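Inositol 2-dehydrogenase/D-chiro-inositol 3-dehydrogenase (Lactobacillus casei, PDB 4MIO) catalyses the NAD-dependent oxidation of myo-inositol and D-chiro-inositol to their keto forms. Local coordinates at residues A69-S74 and E288-V293; G124-Y129 and Q280-E285. All coordinates share one frame; numbering follows the deposited sequence.

Contact 1: residues A69-S74 and E288-V293. Unlike the reference sequence in segment 288-293: Glu-292 (reference Gln). With NAI (1,4-dihydronicotinamide adenine dinucleotide), chain E.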
# COMPACT_ATOMS: atom_id res chain seq x y z
N ALA A 69 42.88 -14.06 -3.82
CA ALA A 69 41.62 -14.71 -3.72
C ALA A 69 41.15 -15.24 -5.09
O ALA A 69 41.44 -14.68 -6.09
CB ALA A 69 40.58 -13.77 -3.16
N VAL A 70 40.44 -16.35 -5.03
CA VAL A 70 39.84 -16.90 -6.22
C VAL A 70 38.32 -16.93 -6.15
O VAL A 70 37.77 -17.20 -5.13
CB VAL A 70 40.38 -18.32 -6.57
CG1 VAL A 70 41.87 -18.25 -6.82
CG2 VAL A 70 40.11 -19.29 -5.51
N PHE A 71 37.71 -16.65 -7.28
CA PHE A 71 36.27 -16.81 -7.47
C PHE A 71 36.02 -18.07 -8.30
O PHE A 71 36.58 -18.20 -9.33
CB PHE A 71 35.69 -15.60 -8.17
CG PHE A 71 35.40 -14.43 -7.26
CD1 PHE A 71 36.41 -13.80 -6.61
CD2 PHE A 71 34.14 -13.95 -7.10
CE1 PHE A 71 36.17 -12.75 -5.80
CE2 PHE A 71 33.90 -12.90 -6.26
CZ PHE A 71 34.91 -12.31 -5.62
N VAL A 72 35.21 -18.98 -7.79
CA VAL A 72 34.89 -20.22 -8.48
C VAL A 72 33.48 -20.07 -9.06
O VAL A 72 32.54 -20.07 -8.34
CB VAL A 72 34.94 -21.41 -7.57
CG1 VAL A 72 34.68 -22.68 -8.31
CG2 VAL A 72 36.26 -21.50 -6.89
N VAL A 73 33.42 -19.90 -10.37
CA VAL A 73 32.19 -19.63 -11.07
C VAL A 73 31.98 -20.55 -12.30
O VAL A 73 31.40 -20.18 -13.26
CB VAL A 73 32.11 -18.16 -11.51
CG1 VAL A 73 30.67 -17.69 -11.51
CG2 VAL A 73 32.94 -17.29 -10.58
N SER A 74 32.46 -21.76 -12.15
CA SER A 74 32.30 -22.79 -13.16
C SER A 74 30.97 -23.52 -12.99
O SER A 74 30.16 -23.13 -12.18
CB SER A 74 33.48 -23.73 -13.04
OG SER A 74 33.60 -24.25 -11.77
N GLU A 288 31.84 -7.19 0.50
CA GLU A 288 32.19 -7.61 1.84
C GLU A 288 33.32 -8.66 1.80
O GLU A 288 34.21 -8.62 2.61
CB GLU A 288 30.99 -8.21 2.55
CG GLU A 288 31.24 -8.53 4.02
CD GLU A 288 30.12 -9.33 4.61
OE1 GLU A 288 30.05 -10.50 4.31
OE2 GLU A 288 29.34 -8.77 5.33
N PHE A 289 33.27 -9.56 0.85
CA PHE A 289 34.32 -10.56 0.71
C PHE A 289 35.67 -9.87 0.45
O PHE A 289 36.63 -10.16 1.09
CB PHE A 289 33.97 -11.55 -0.39
CG PHE A 289 35.04 -12.56 -0.67
CD1 PHE A 289 35.19 -13.64 0.14
CD2 PHE A 289 35.89 -12.41 -1.73
CE1 PHE A 289 36.17 -14.57 -0.11
CE2 PHE A 289 36.88 -13.36 -1.97
CZ PHE A 289 37.01 -14.42 -1.16
N ILE A 290 35.68 -8.97 -0.50
CA ILE A 290 36.88 -8.22 -0.81
C ILE A 290 37.40 -7.44 0.42
O ILE A 290 38.57 -7.46 0.70
CB ILE A 290 36.66 -7.27 -2.01
CG1 ILE A 290 36.42 -8.06 -3.29
CG2 ILE A 290 37.84 -6.34 -2.20
CD1 ILE A 290 37.53 -9.06 -3.65
N ASP A 291 36.51 -6.78 1.13
CA ASP A 291 36.89 -6.05 2.31
C ASP A 291 37.54 -6.94 3.38
O ASP A 291 38.44 -6.52 4.07
CB ASP A 291 35.71 -5.31 2.93
CG ASP A 291 35.22 -4.12 2.11
OD1 ASP A 291 35.88 -3.72 1.18
OD2 ASP A 291 34.17 -3.59 2.44
N GLU A 292 37.07 -8.16 3.51
CA GLU A 292 37.64 -9.10 4.43
C GLU A 292 39.04 -9.57 4.00
O GLU A 292 39.95 -9.58 4.79
CB GLU A 292 36.72 -10.30 4.66
CG GLU A 292 35.48 -9.99 5.44
CD GLU A 292 35.73 -9.38 6.82
OE1 GLU A 292 35.38 -8.22 7.02
OE2 GLU A 292 36.25 -10.07 7.68
N VAL A 293 39.18 -9.92 2.74
CA VAL A 293 40.45 -10.31 2.21
C VAL A 293 41.47 -9.19 2.35
O VAL A 293 42.59 -9.42 2.71
CB VAL A 293 40.37 -10.71 0.71
CG1 VAL A 293 41.72 -11.06 0.21
CG2 VAL A 293 39.44 -11.87 0.51
PA NAI E . 27.76 -20.64 -17.51
O1A NAI E . 27.61 -21.94 -18.10
O2A NAI E . 27.44 -19.49 -18.23
O5B NAI E . 29.27 -20.44 -17.17
C5B NAI E . 30.09 -21.40 -16.62
C4B NAI E . 31.52 -21.27 -17.17
O4B NAI E . 32.37 -22.19 -16.54
C3B NAI E . 31.63 -21.68 -18.63
O3B NAI E . 32.28 -20.70 -19.33
C2B NAI E . 32.38 -22.99 -18.61
O2B NAI E . 33.09 -23.21 -19.80
C1B NAI E . 33.28 -22.79 -17.45
N9A NAI E . 33.68 -24.03 -16.82
C8A NAI E . 32.98 -25.11 -16.65
N7A NAI E . 33.64 -26.01 -15.95
C5A NAI E . 34.82 -25.49 -15.67
C6A NAI E . 36.02 -25.90 -14.97
N6A NAI E . 36.18 -27.07 -14.39
N1A NAI E . 37.00 -25.01 -14.89
C2A NAI E . 36.92 -23.85 -15.43
N3A NAI E . 35.88 -23.42 -16.10
C4A NAI E . 34.82 -24.19 -16.23
O3 NAI E . 27.02 -20.77 -16.11
PN NAI E . 26.76 -19.59 -15.03
O1N NAI E . 25.37 -19.17 -15.09
O2N NAI E . 27.69 -18.53 -15.22
O5D NAI E . 26.86 -20.24 -13.66
C5D NAI E . 28.11 -20.46 -13.06
C4D NAI E . 27.93 -20.77 -11.60
O4D NAI E . 27.31 -19.66 -11.00
C3D NAI E . 26.99 -21.91 -11.37
O3D NAI E . 27.46 -22.59 -10.24
C2D NAI E . 25.68 -21.22 -11.05
O2D NAI E . 24.98 -22.05 -10.21
C1D NAI E . 26.18 -20.04 -10.27
N1N NAI E . 25.18 -18.97 -10.24
C2N NAI E . 24.74 -18.45 -9.12
C3N NAI E . 23.78 -17.47 -9.07
C7N NAI E . 23.27 -16.91 -7.76
O7N NAI E . 22.23 -16.34 -7.75
N7N NAI E . 24.00 -17.08 -6.69
C4N NAI E . 23.25 -16.88 -10.33
C5N NAI E . 23.84 -17.52 -11.48
C6N NAI E . 24.77 -18.50 -11.36
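Phe-289 reaches from helix 279-294 to the side chains of Ala-69 and Phe-71, and the whole contact is apolar, with no hydrogen bond across it. CE2 of Phe-289 does most of the touching: it lies 3.9 Å from CB of Ala-69 and equally near CE1 of Phe-71. The ring gets there because CG of Phe-289 stands anti to the backbone N (chi1 176°). Of the aromatic groups, Phe-71 and Phe-289 have planes almost perpendicular, at 87°, with centroids 5.6 Å apart, and the two side chains slide past each other in opposite directions. Phe-94 completes this aromatic group, stacking on Phe-71 and meeting Phe-289 edge-to-face. Strand 69-72 is a central strand of the parallel Rossmann sheet, flanked by strands 3-8 and 92-95; the helix segment 288-293 runs roughly antiparallel to it, the two short axes 10.8 Å apart at closest approach. Aliphatic groups fill in round the rings. CD1 of Ile-290 comes to the edge of the Phe-71 ring, 4.5 Å from CE1, while CG2 of Val-293 sits over the rim of one face of Phe-289 and 4.3 Å from CB of Ala-69. Beyond the strand the chain turns to the dinucleotide, where CB of Ser-74 lies 3.4 Å from C5A of the adenine.

Contact 2: residues G124-Y129 and Q280-E285; sequences GFMRRY and QAYNTE. With NAI (1,4-dihydronicotinamide adenine dinucleotide), chain E.
Tyr-129 lays one face of its ring against the helix at Glu-285, whose CB is 3.6 Å from the ring centroid and 23° off the normal, a CH-pi contact. The two side chains cross at about a right angle. CG2 of Thr-284 meets CD1 of the ring obliquely, beside Glu-285, and the small side chain of Ala-281 leaves room for the loop to come close: CB of Ala-281 lies 3.4 Å from O of Met-126. Met-126 is the second bump. With CG between the backbone N and the carbonyl carbon (chi1 81°) and a bend at chi2, its chain packs between Ala-281 and Tyr-282, CG lying 3.5 Å from CE1 of Tyr-282 and SD making an oblique Met-aromatic contact with that ring. The carboxylate of Glu-285 enters the hollow beside Gly-124 and Met-126, OE1 3.4 Å from CA of Met-126. A water lies between Gly-124 O and OE2 of Glu-285, within hydrogen-bonding distance of both. At the far end the bent Gln-280 chain donates from NE2 to O of Tyr-129 (2.9 Å, N-H...O 164°) and also to OG1 of Thr-284. OH of Tyr-129 is hydrogen-bonded to OE1 of Glu-288, farther along the same helix. Replacing Tyr-129 by an alanine would probably uncover CB of Glu-285, open a gap beside Thr-284 and leave Glu-288 without its hydroxyl partner. O7N of the nicotinamide carboxamide lies at the edge of the Tyr-282 ring, near its plane, and accepts from OH of Tyr-282 (2.7 Å); N7N makes a weak bond to Gly-124 O. The loop runs from Rossmann strand 121-123 to helix 131-141, wedged between helix 279-294 and helix 168-185, while helix 12-24 packs against Tyr-282.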
# COMPACT_ATOMS: atom_id res chain seq x y z
N GLY A 124 28.34 -18.15 -2.37
CA GLY A 124 27.53 -17.09 -2.92
C GLY A 124 26.02 -17.07 -2.72
O GLY A 124 25.28 -16.82 -3.64
N PHE A 125 25.58 -17.31 -1.51
CA PHE A 125 24.17 -17.16 -1.16
C PHE A 125 23.85 -15.68 -0.90
O PHE A 125 23.89 -15.24 0.21
CB PHE A 125 23.79 -18.04 0.03
CG PHE A 125 23.80 -19.53 -0.26
CD1 PHE A 125 23.00 -20.07 -1.21
CD2 PHE A 125 24.61 -20.37 0.45
CE1 PHE A 125 23.00 -21.43 -1.47
CE2 PHE A 125 24.63 -21.72 0.19
CZ PHE A 125 23.83 -22.23 -0.77
N MET A 126 23.50 -14.96 -1.93
CA MET A 126 23.34 -13.52 -1.84
C MET A 126 22.11 -13.01 -1.11
O MET A 126 22.07 -11.88 -0.77
CB MET A 126 23.43 -12.87 -3.21
CG MET A 126 22.16 -12.92 -4.00
SD MET A 126 21.64 -14.58 -4.45
CE MET A 126 20.04 -14.21 -5.22
N ARG A 127 21.13 -13.86 -0.89
CA ARG A 127 19.90 -13.41 -0.24
C ARG A 127 20.15 -12.72 1.09
O ARG A 127 19.46 -11.81 1.45
CB ARG A 127 18.89 -14.54 -0.04
CG ARG A 127 18.27 -15.11 -1.28
CD ARG A 127 17.14 -14.29 -1.81
NE ARG A 127 16.42 -14.97 -2.85
CZ ARG A 127 15.37 -15.73 -2.64
NH1 ARG A 127 14.89 -15.88 -1.43
NH2 ARG A 127 14.78 -16.32 -3.64
N ARG A 128 21.16 -13.19 1.80
CA ARG A 128 21.43 -12.70 3.11
C ARG A 128 21.89 -11.23 3.09
O ARG A 128 21.91 -10.61 4.08
CB ARG A 128 22.53 -13.55 3.78
CG ARG A 128 22.16 -14.99 4.01
CD ARG A 128 23.15 -15.65 4.94
NE ARG A 128 22.98 -17.09 5.00
CZ ARG A 128 23.57 -17.84 5.90
NH1 ARG A 128 24.33 -17.30 6.81
NH2 ARG A 128 23.39 -19.13 5.89
N TYR A 129 22.25 -10.75 1.92
CA TYR A 129 22.74 -9.40 1.77
C TYR A 129 21.68 -8.45 1.21
O TYR A 129 21.90 -7.29 1.11
CB TYR A 129 23.97 -9.39 0.86
CG TYR A 129 25.18 -10.11 1.46
CD1 TYR A 129 26.05 -9.46 2.26
CD2 TYR A 129 25.40 -11.46 1.22
CE1 TYR A 129 27.13 -10.09 2.82
CE2 TYR A 129 26.48 -12.09 1.77
CZ TYR A 129 27.34 -11.40 2.58
OH TYR A 129 28.43 -11.98 3.13
N GLN A 280 21.83 -5.40 -6.01
CA GLN A 280 22.40 -4.85 -4.80
C GLN A 280 23.01 -5.92 -3.93
O GLN A 280 24.06 -5.75 -3.40
CB GLN A 280 21.35 -4.04 -4.02
CG GLN A 280 21.74 -3.64 -2.59
CD GLN A 280 21.34 -4.66 -1.48
OE1 GLN A 280 20.17 -4.98 -1.33
NE2 GLN A 280 22.31 -5.10 -0.71
N ALA A 281 22.31 -7.03 -3.80
CA ALA A 281 22.77 -8.11 -2.97
C ALA A 281 24.09 -8.70 -3.48
O ALA A 281 24.98 -8.94 -2.72
CB ALA A 281 21.70 -9.19 -2.84
N TYR A 282 24.18 -8.89 -4.78
CA TYR A 282 25.43 -9.34 -5.35
C TYR A 282 26.58 -8.38 -5.08
O TYR A 282 27.64 -8.79 -4.72
CB TYR A 282 25.30 -9.60 -6.84
CG TYR A 282 24.39 -10.73 -7.23
CD1 TYR A 282 24.55 -11.98 -6.73
CD2 TYR A 282 23.39 -10.54 -8.14
CE1 TYR A 282 23.72 -13.02 -7.08
CE2 TYR A 282 22.54 -11.53 -8.48
CZ TYR A 282 22.70 -12.79 -7.98
OH TYR A 282 21.84 -13.76 -8.36
N ASN A 283 26.33 -7.10 -5.24
CA ASN A 283 27.35 -6.13 -5.01
C ASN A 283 27.82 -6.13 -3.55
O ASN A 283 28.98 -6.08 -3.29
CB ASN A 283 26.85 -4.75 -5.37
CG ASN A 283 26.76 -4.52 -6.85
OD1 ASN A 283 27.33 -5.19 -7.64
ND2 ASN A 283 25.98 -3.53 -7.20
N THR A 284 26.88 -6.16 -2.64
CA THR A 284 27.18 -6.11 -1.23
C THR A 284 27.95 -7.35 -0.78
O THR A 284 28.87 -7.25 -0.02
CB THR A 284 25.90 -5.95 -0.42
OG1 THR A 284 25.29 -4.72 -0.74
CG2 THR A 284 26.19 -5.94 1.06
N GLU A 285 27.54 -8.48 -1.27
CA GLU A 285 28.20 -9.72 -0.92
C GLU A 285 29.66 -9.75 -1.34
O GLU A 285 30.50 -10.13 -0.58
CB GLU A 285 27.40 -10.92 -1.43
CG GLU A 285 28.07 -11.83 -2.36
CD GLU A 285 27.18 -12.89 -3.00
OE1 GLU A 285 26.72 -13.76 -2.29
OE2 GLU A 285 27.03 -12.86 -4.22
PA NAI E . 27.76 -20.64 -17.51
O1A NAI E . 27.61 -21.94 -18.10
O2A NAI E . 27.44 -19.49 -18.23
O5B NAI E . 29.27 -20.44 -17.17
C5B NAI E . 30.09 -21.40 -16.62
C4B NAI E . 31.52 -21.27 -17.17
O4B NAI E . 32.37 -22.19 -16.54
C3B NAI E . 31.63 -21.68 -18.63
O3B NAI E . 32.28 -20.70 -19.33
C2B NAI E . 32.38 -22.99 -18.61
O2B NAI E . 33.09 -23.21 -19.80
C1B NAI E . 33.28 -22.79 -17.45
N9A NAI E . 33.68 -24.03 -16.82
C8A NAI E . 32.98 -25.11 -16.65
N7A NAI E . 33.64 -26.01 -15.95
C5A NAI E . 34.82 -25.49 -15.67
C6A NAI E . 36.02 -25.90 -14.97
N6A NAI E . 36.18 -27.07 -14.39
N1A NAI E . 37.00 -25.01 -14.89
C2A NAI E . 36.92 -23.85 -15.43
N3A NAI E . 35.88 -23.42 -16.10
C4A NAI E . 34.82 -24.19 -16.23
O3 NAI E . 27.02 -20.77 -16.11
PN NAI E . 26.76 -19.59 -15.03
O1N NAI E . 25.37 -19.17 -15.09
O2N NAI E . 27.69 -18.53 -15.22
O5D NAI E . 26.86 -20.24 -13.66
C5D NAI E . 28.11 -20.46 -13.06
C4D NAI E . 27.93 -20.77 -11.60
O4D NAI E . 27.31 -19.66 -11.00
C3D NAI E . 26.99 -21.91 -11.37
O3D NAI E . 27.46 -22.59 -10.24
C2D NAI E . 25.68 -21.22 -11.05
O2D NAI E . 24.98 -22.05 -10.21
C1D NAI E . 26.18 -20.04 -10.27
N1N NAI E . 25.18 -18.97 -10.24
C2N NAI E . 24.74 -18.45 -9.12
C3N NAI E . 23.78 -17.47 -9.07
C7N NAI E . 23.27 -16.91 -7.76
O7N NAI E . 22.23 -16.34 -7.75
N7N NAI E . 24.00 -17.08 -6.69
C4N NAI E . 23.25 -16.88 -10.33
C5N NAI E . 23.84 -17.52 -11.48
C6N NAI E . 24.77 -18.50 -11.36
O HOH W 1 26.12 -14.87 -5.32

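Both contacts use helix 279-294, and their centres lie about 12 Å apart. The N-terminal part of the helix receives the 124-129 loop in contact 2, and the later turns cover the Rossmann sheet in contact 1. Glu-288 and Tyr-129 join them directly, OE1 to OH at 2.5 Å, a probable hydrogen bond. Along the chain contact 2 is nested within the loop that contact 1 closes. The two also meet the same dinucleotide at different places: 69-74 borders its adenine and the nicotinamide-side ribose, with Val-73 O 3.3 Å from C5D, whereas contact 2 holds the carboxamide of the nicotinamide, whose ring is the redox end of the cofactor.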